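Local coordinates for fiber protein (Human adenovirus 14, PDB 3F0Y), which forms the trimeric knob at the tip of the viral fiber and, as in some other species B adenoviruses, probably engages a cellular receptor such as CD46, at residues 100-103 and 104-107; 163-166 and 167-171; 86-90 and 91-95. One frame throughout, in Å; residues are numbered along the deposited sequence.

From the N terminus, contact 3 (86-90 with 91-95) comes first, a turn in the loop that leaves strand 73-82. Contact 1 (100-103 with 104-107) follows as a tight two-strand hairpin, and contact 2 (163-166 with 167-171) forms a turn in the loop leading into strand 171-180. The three lie in series; none nests in or crosses another. Contacts 2 and 3 nevertheless meet in space, their centres about 11 Å apart, with Leu92 CD1 3.4 Å from Thr169 OG1, so both loops pack together beside strand 73-82. Contact 1 stands apart, its nearest atoms about 7 Å from contact 3, and reaches a second subunit of the trimer.

Contact 1 (100-103 and 104-107); sequences NHKS and GQNM
Ser103 and Asn106 form an antiparallel hydrogen-bonded pair closed by a type II' turn, with Ser103 N to Asn106 O at 2.9 Å and Asn106 N to Ser103 O at 3.1 Å. Gly104 takes the first corner of the turn with a positive phi (64°), which by itself favours glycine. One residue further out, Met107 CA directs a C-H at His101 O across 3.4 Å.

Lys102 carries the side-chain contact. Its CG is anti to the backbone N and the chain stays extended until a bend at chi4 (63°), which turns NZ back onto Gly104 O at 2.7 Å; the ammonium sits 47° out of that carbonyl plane. The same NZ makes a salt bridge to Asp207 of a second subunit. At the open end of the hairpin, Asn100 CB meets Met107 CB at 4.0 Å, while Asn100 OD1 accepts the His101 backbone N at 2.7 Å on an in-plane lone pair. The His101 side chain leaves the hairpin, ND1 bonding to Thr16 O and NE2 to Thr113 N.

Lys102 NZ thus has a turn carbonyl and a second subunit's carboxylate as partners, consistent with one charged group holding both turn and interface.

Contact 2 (163-166 and 167-171); sequences RAIR and ADTSY
Arg166 binds Asp168 through NE and NH2, one nitrogen to each carboxylate oxygen. NE reaches Asp168 OD1 at 3.0 Å along a nearly straight N-H (166°), and this oxygen lies at the guanidinium edge, in its plane. NH2 meets Asp168 OD2 at 3.1 Å on the syn lone pair, with a more bent N-H. The two planes are 43° apart, so the salt bridge is twisted rather than flat.

Torsions on both sides bring the groups together. Asp168 holds CG between its backbone N and carbonyl carbon (chi1 62°), which folds the carboxylate back toward Arg166, and the arginine chain bends at chi3 to present NE. In the backbone, Thr169 N donates to Arg166 O at 3.0 Å, closing the turn that has Asp168 at its third position and so keeps it near Arg166.

Thr169 fills the inner side of the loop: its backbone O is 3.6 Å from Ala164 CB, and its OG1 is 4.1 Å from Ile165 CG1. OG1 is buried and has no hydrogen-bond partner in the model. Further out, Leu92 packs on both Arg166 and Thr169, and Phe81 of strand 73-82 touches Ile165 and Thr169.

The bond from Thr169 N to Arg166 O closes a type I beta turn; directly after it, Ser170 and Tyr171 both face Phe82 in a classic beta bulge at the start of strand 171-180.

Contact 3 (86-90 and 91-95); sequences GNLLT and SLSSL
Leu88 lays its two methyls over different parts of the turn: CD2 meets Leu95 CD2 at 3.5 Å, and CD1 lies 3.4 Å from Ser93 OG. The Leu88 and Leu95 side chains meet nearly perpendicularly. In both leucines CG is anti to the backbone N, which carries the branches into this crossing. Leu95 O, 3.6 Å from Leu88 CD2, is buried here with no polar partner in the model.

On another flank Leu89 and Leu92 run alongside each other in the same direction and touch through their CD1 methyls at 4.0 Å.

Between the two leucine pairs, Leu89 O collects several donors. Ser93 OG gives the shortest bond, 2.8 Å, from above the carbonyl plane (45° out of it). Ser93 N at 3.1 Å and Leu92 N add weak bonds with strongly bent N-H groups. With chi1 at -58°, Ser93 OG stands beside its own backbone N, so hydroxyl and amide converge on the same acceptor. The hydroxyl is also hydrogen-bonded to Phe81 N, and Thr90 O and Ser93 O both receive Lys96 NZ, which ties the ends of the turn together.

The turn lies along strand 73-82, with Leu88 on Phe82, Leu92 on Phe81 and Leu95 on Leu80, while Leu89 also packs on Asp168 in the loop that leads into strand 171-180.

Contact 1 (100-103 and 104-107)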
loop_
_atom_site.group_PDB
_atom_site.type_symbol
_atom_site.label_atom_id
_atom_site.label_comp_id
_atom_site.label_asym_id
_atom_site.label_seq_id
_atom_site.Cartn_x
_atom_site.Cartn_y
_atom_site.Cartn_z
ATOM N N ASN A 100 15.739 -4.957 -15.601
ATOM C CA ASN A 100 17.048 -5.124 -14.982
ATOM C C ASN A 100 17.080 -4.363 -13.659
ATOM O O ASN A 100 16.076 -3.775 -13.249
ATOM C CB ASN A 100 18.158 -4.655 -15.930
ATOM C CG ASN A 100 19.457 -5.431 -15.744
ATOM O OD1 ASN A 100 20.025 -5.462 -14.652
ATOM N ND2 ASN A 100 19.932 -6.057 -16.813
ATOM N N HIS A 101 18.227 -4.384 -12.990
ATOM C CA HIS A 101 18.369 -3.759 -11.681
ATOM C C HIS A 101 18.449 -2.240 -11.753
ATOM O O HIS A 101 18.533 -1.660 -12.837
ATOM C CB HIS A 101 19.602 -4.320 -10.970
ATOM C CG HIS A 101 19.474 -5.764 -10.605
ATOM N ND1 HIS A 101 18.383 -6.261 -9.925
ATOM C CD2 HIS A 101 20.299 -6.816 -10.815
ATOM C CE1 HIS A 101 18.540 -7.558 -9.736
ATOM N NE2 HIS A 101 19.694 -7.919 -10.266
ATOM N N LYS A 102 18.409 -1.606 -10.585
ATOM C CA LYS A 102 18.526 -0.158 -10.482
ATOM C C LYS A 102 19.940 0.295 -10.828
ATOM O O LYS A 102 20.920 -0.278 -10.356
ATOM C CB LYS A 102 18.158 0.318 -9.071
ATOM C CG LYS A 102 18.216 1.831 -8.887
ATOM C CD LYS A 102 17.778 2.244 -7.492
ATOM C CE LYS A 102 18.225 3.663 -7.157
ATOM N NZ LYS A 102 17.612 4.687 -8.045
ATOM N N SER A 103 20.026 1.318 -11.669
ATOM C CA SER A 103 21.282 1.996 -11.961
ATOM C C SER A 103 20.963 3.475 -12.118
ATOM O O SER A 103 20.714 3.958 -13.223
ATOM C CB SER A 103 21.921 1.435 -13.232
ATOM O OG SER A 103 23.108 2.138 -13.551
ATOM N N GLY A 104 20.950 4.186 -10.995
ATOM C CA GLY A 104 20.424 5.543 -10.962
ATOM C C GLY A 104 18.939 5.519 -11.292
ATOM O O GLY A 104 18.184 4.727 -10.723
ATOM N N GLN A 105 18.524 6.368 -12.230
ATOM C CA GLN A 105 17.131 6.417 -12.682
ATOM C C GLN A 105 16.865 5.467 -13.852
ATOM O O GLN A 105 15.759 5.444 -14.400
ATOM C CB GLN A 105 16.762 7.847 -13.090
ATOM C CG GLN A 105 16.912 8.865 -11.970
ATOM C CD GLN A 105 15.971 8.601 -10.813
ATOM O OE1 GLN A 105 16.404 8.407 -9.677
ATOM N NE2 GLN A 105 14.677 8.578 -11.098
ATOM N N ASN A 106 17.872 4.678 -14.217
ATOM C CA ASN A 106 17.807 3.803 -15.380
ATOM C C ASN A 106 17.981 2.347 -14.988
ATOM O O ASN A 106 18.234 2.032 -13.825
ATOM C CB ASN A 106 18.901 4.192 -16.375
ATOM C CG ASN A 106 18.872 5.665 -16.723
ATOM O OD1 ASN A 106 17.807 6.246 -16.934
ATOM N ND2 ASN A 106 20.048 6.280 -16.786
ATOM N N MET A 107 17.844 1.461 -15.970
ATOM C CA MET A 107 18.120 0.045 -15.772
ATOM C C MET A 107 19.621 -0.205 -15.838
ATOM O O MET A 107 20.340 0.471 -16.577
ATOM C CB MET A 107 17.439 -0.790 -16.854
ATOM C CG MET A 107 15.932 -0.723 -16.843
ATOM S SD MET A 107 15.223 -1.783 -18.112
ATOM C CE MET A 107 15.625 -0.847 -19.585
#

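Contact 2 (163-166 and 167-171)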
loop_
_atom_site.group_PDB
_atom_site.type_symbol
_atom_site.label_atom_id
_atom_site.label_comp_id
_atom_site.label_asym_id
_atom_site.label_seq_id
_atom_site.Cartn_x
_atom_site.Cartn_y
_atom_site.Cartn_z
ATOM N N ARG A 163 -2.623 -19.218 -15.326
ATOM C CA ARG A 163 -2.631 -19.892 -16.619
ATOM C C ARG A 163 -1.438 -19.460 -17.478
ATOM O O ARG A 163 -1.148 -18.272 -17.612
ATOM C CB ARG A 163 -3.988 -19.678 -17.315
ATOM C CG ARG A 163 -4.010 -18.809 -18.564
ATOM C CD ARG A 163 -5.445 -18.578 -19.041
ATOM N NE ARG A 163 -5.894 -17.213 -18.767
ATOM C CZ ARG A 163 -5.670 -16.164 -19.560
ATOM N NH1 ARG A 163 -4.998 -16.298 -20.700
ATOM N NH2 ARG A 163 -6.122 -14.967 -19.210
ATOM N N ALA A 164 -0.727 -20.444 -18.020
ATOM C CA ALA A 164 0.410 -20.195 -18.903
ATOM C C ALA A 164 -0.059 -20.258 -20.349
ATOM O O ALA A 164 -1.053 -20.915 -20.653
ATOM C CB ALA A 164 1.506 -21.219 -18.655
ATOM N N ILE A 165 0.657 -19.568 -21.236
ATOM C CA ILE A 165 0.314 -19.541 -22.664
ATOM C C ILE A 165 1.299 -20.326 -23.538
ATOM O O ILE A 165 1.018 -20.587 -24.708
ATOM C CB ILE A 165 0.194 -18.088 -23.198
ATOM C CG1 ILE A 165 1.519 -17.327 -23.066
ATOM C CG2 ILE A 165 -0.912 -17.346 -22.462
ATOM C CD1 ILE A 165 1.526 -16.011 -23.813
ATOM N N ARG A 166 2.449 -20.687 -22.971
ATOM C CA ARG A 166 3.464 -21.461 -23.682
ATOM C C ARG A 166 4.271 -22.274 -22.670
ATOM O O ARG A 166 4.333 -21.921 -21.488
ATOM C CB ARG A 166 4.371 -20.527 -24.489
ATOM C CG ARG A 166 5.073 -21.197 -25.667
ATOM C CD ARG A 166 5.660 -20.183 -26.644
ATOM N NE ARG A 166 6.788 -19.442 -26.082
ATOM C CZ ARG A 166 7.527 -18.553 -26.745
ATOM N NH1 ARG A 166 7.276 -18.270 -28.016
ATOM N NH2 ARG A 166 8.534 -17.940 -26.134
ATOM N N ALA A 167 4.889 -23.358 -23.140
ATOM C CA ALA A 167 5.599 -24.303 -22.265
ATOM C C ALA A 167 6.693 -23.653 -21.413
ATOM O O ALA A 167 6.939 -24.081 -20.284
ATOM C CB ALA A 167 6.190 -25.446 -23.088
ATOM N N ASP A 168 7.338 -22.624 -21.954
ATOM C CA ASP A 168 8.432 -21.944 -21.257
ATOM C C ASP A 168 7.977 -20.775 -20.375
ATOM O O ASP A 168 8.814 -20.080 -19.807
ATOM C CB ASP A 168 9.486 -21.458 -22.261
ATOM C CG ASP A 168 8.938 -20.442 -23.244
ATOM O OD1 ASP A 168 7.699 -20.362 -23.387
ATOM O OD2 ASP A 168 9.744 -19.728 -23.876
ATOM N N THR A 169 6.667 -20.558 -20.265
ATOM C CA THR A 169 6.129 -19.505 -19.403
ATOM C C THR A 169 5.923 -20.048 -17.989
ATOM O O THR A 169 4.913 -20.693 -17.702
ATOM C CB THR A 169 4.800 -18.948 -19.950
ATOM O OG1 THR A 169 5.015 -18.390 -21.253
ATOM C CG2 THR A 169 4.257 -17.868 -19.028
ATOM N N SER A 170 6.890 -19.780 -17.113
ATOM C CA SER A 170 6.876 -20.302 -15.746
ATOM C C SER A 170 6.200 -19.360 -14.750
ATOM O O SER A 170 5.728 -19.806 -13.704
ATOM C CB SER A 170 8.303 -20.593 -15.278
ATOM O OG SER A 170 8.937 -21.529 -16.132
ATOM N N TYR A 171 6.181 -18.063 -15.059
ATOM C CA TYR A 171 5.542 -17.064 -14.197
ATOM C C TYR A 171 4.792 -16.030 -15.021
ATOM O O TYR A 171 5.214 -15.686 -16.128
ATOM C CB TYR A 171 6.582 -16.367 -13.316
ATOM C CG TYR A 171 7.470 -17.331 -12.569
ATOM C CD1 TYR A 171 8.722 -17.683 -13.068
ATOM C CD2 TYR A 171 7.049 -17.912 -11.379
ATOM C CE1 TYR A 171 9.537 -18.575 -12.390
ATOM C CE2 TYR A 171 7.856 -18.807 -10.696
ATOM C CZ TYR A 171 9.097 -19.136 -11.206
ATOM O OH TYR A 171 9.894 -20.024 -10.526
#

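Contact 3 (86-90 and 91-95)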
loop_
_atom_site.group_PDB
_atom_site.type_symbol
_atom_site.label_atom_id
_atom_site.label_comp_id
_atom_site.label_asym_id
_atom_site.label_seq_id
_atom_site.Cartn_x
_atom_site.Cartn_y
_atom_site.Cartn_z
ATOM N N GLY A 86 13.128 -16.536 -14.369
ATOM C CA GLY A 86 12.573 -15.237 -13.985
ATOM C C GLY A 86 12.826 -14.122 -14.987
ATOM O O GLY A 86 12.606 -12.948 -14.684
ATOM N N ASN A 87 13.277 -14.484 -16.188
ATOM C CA ASN A 87 13.560 -13.509 -17.234
ATOM C C ASN A 87 12.347 -13.286 -18.129
ATOM O O ASN A 87 11.676 -14.241 -18.530
ATOM C CB ASN A 87 14.758 -13.959 -18.075
ATOM C CG ASN A 87 16.061 -13.913 -17.301
ATOM O OD1 ASN A 87 16.346 -12.940 -16.602
ATOM N ND2 ASN A 87 16.864 -14.963 -17.427
ATOM N N LEU A 88 12.082 -12.020 -18.443
ATOM C CA LEU A 88 10.926 -11.632 -19.246
ATOM C C LEU A 88 10.991 -12.227 -20.651
ATOM O O LEU A 88 12.025 -12.151 -21.315
ATOM C CB LEU A 88 10.845 -10.104 -19.337
ATOM C CG LEU A 88 9.670 -9.498 -20.111
ATOM C CD1 LEU A 88 8.354 -9.797 -19.413
ATOM C CD2 LEU A 88 9.865 -8.000 -20.278
ATOM N N LEU A 89 9.883 -12.823 -21.084
ATOM C CA LEU A 89 9.735 -13.314 -22.452
ATOM C C LEU A 89 9.062 -12.220 -23.277
ATOM O O LEU A 89 7.836 -12.115 -23.300
ATOM C CB LEU A 89 8.912 -14.606 -22.473
ATOM C CG LEU A 89 9.569 -15.808 -21.784
ATOM C CD1 LEU A 89 8.557 -16.913 -21.511
ATOM C CD2 LEU A 89 10.733 -16.337 -22.616
ATOM N N THR A 90 9.878 -11.406 -23.944
ATOM C CA THR A 90 9.403 -10.182 -24.597
ATOM C C THR A 90 8.446 -10.437 -25.762
ATOM O O THR A 90 7.545 -9.636 -26.009
ATOM C CB THR A 90 10.576 -9.318 -25.113
ATOM O OG1 THR A 90 11.336 -10.060 -26.076
ATOM C CG2 THR A 90 11.482 -8.894 -23.963
ATOM N N SER A 91 8.648 -11.544 -26.476
ATOM C CA SER A 91 7.796 -11.892 -27.616
ATOM C C SER A 91 6.355 -12.187 -27.193
ATOM O O SER A 91 5.416 -11.849 -27.911
ATOM C CB SER A 91 8.373 -13.091 -28.374
ATOM O OG SER A 91 8.435 -14.238 -27.545
ATOM N N LEU A 92 6.188 -12.818 -26.032
ATOM C CA LEU A 92 4.858 -13.141 -25.507
ATOM C C LEU A 92 4.243 -11.997 -24.701
ATOM O O LEU A 92 3.021 -11.928 -24.554
ATOM C CB LEU A 92 4.925 -14.382 -24.615
ATOM C CG LEU A 92 5.391 -15.690 -25.253
ATOM C CD1 LEU A 92 5.610 -16.736 -24.173
ATOM C CD2 LEU A 92 4.389 -16.182 -26.291
ATOM N N SER A 93 5.087 -11.111 -24.178
ATOM C CA SER A 93 4.654 -10.106 -23.211
ATOM C C SER A 93 4.339 -8.763 -23.851
ATOM O O SER A 93 4.809 -8.456 -24.946
ATOM C CB SER A 93 5.735 -9.913 -22.145
ATOM O OG SER A 93 6.013 -11.132 -21.485
ATOM N N SER A 94 3.535 -7.966 -23.148
ATOM C CA SER A 94 3.240 -6.598 -23.556
ATOM C C SER A 94 4.503 -5.744 -23.482
ATOM O O SER A 94 4.777 -4.948 -24.383
ATOM C CB SER A 94 2.155 -6.000 -22.659
ATOM O OG SER A 94 1.035 -6.862 -22.583
ATOM N N LEU A 95 5.263 -5.922 -22.402
ATOM C CA LEU A 95 6.546 -5.249 -22.222
ATOM C C LEU A 95 7.585 -5.900 -23.129
ATOM O O LEU A 95 7.796 -7.110 -23.065
ATOM C CB LEU A 95 6.992 -5.339 -20.759
ATOM C CG LEU A 95 8.308 -4.660 -20.365
ATOM C CD1 LEU A 95 8.258 -3.160 -20.599
ATOM C CD2 LEU A 95 8.629 -4.968 -18.907
#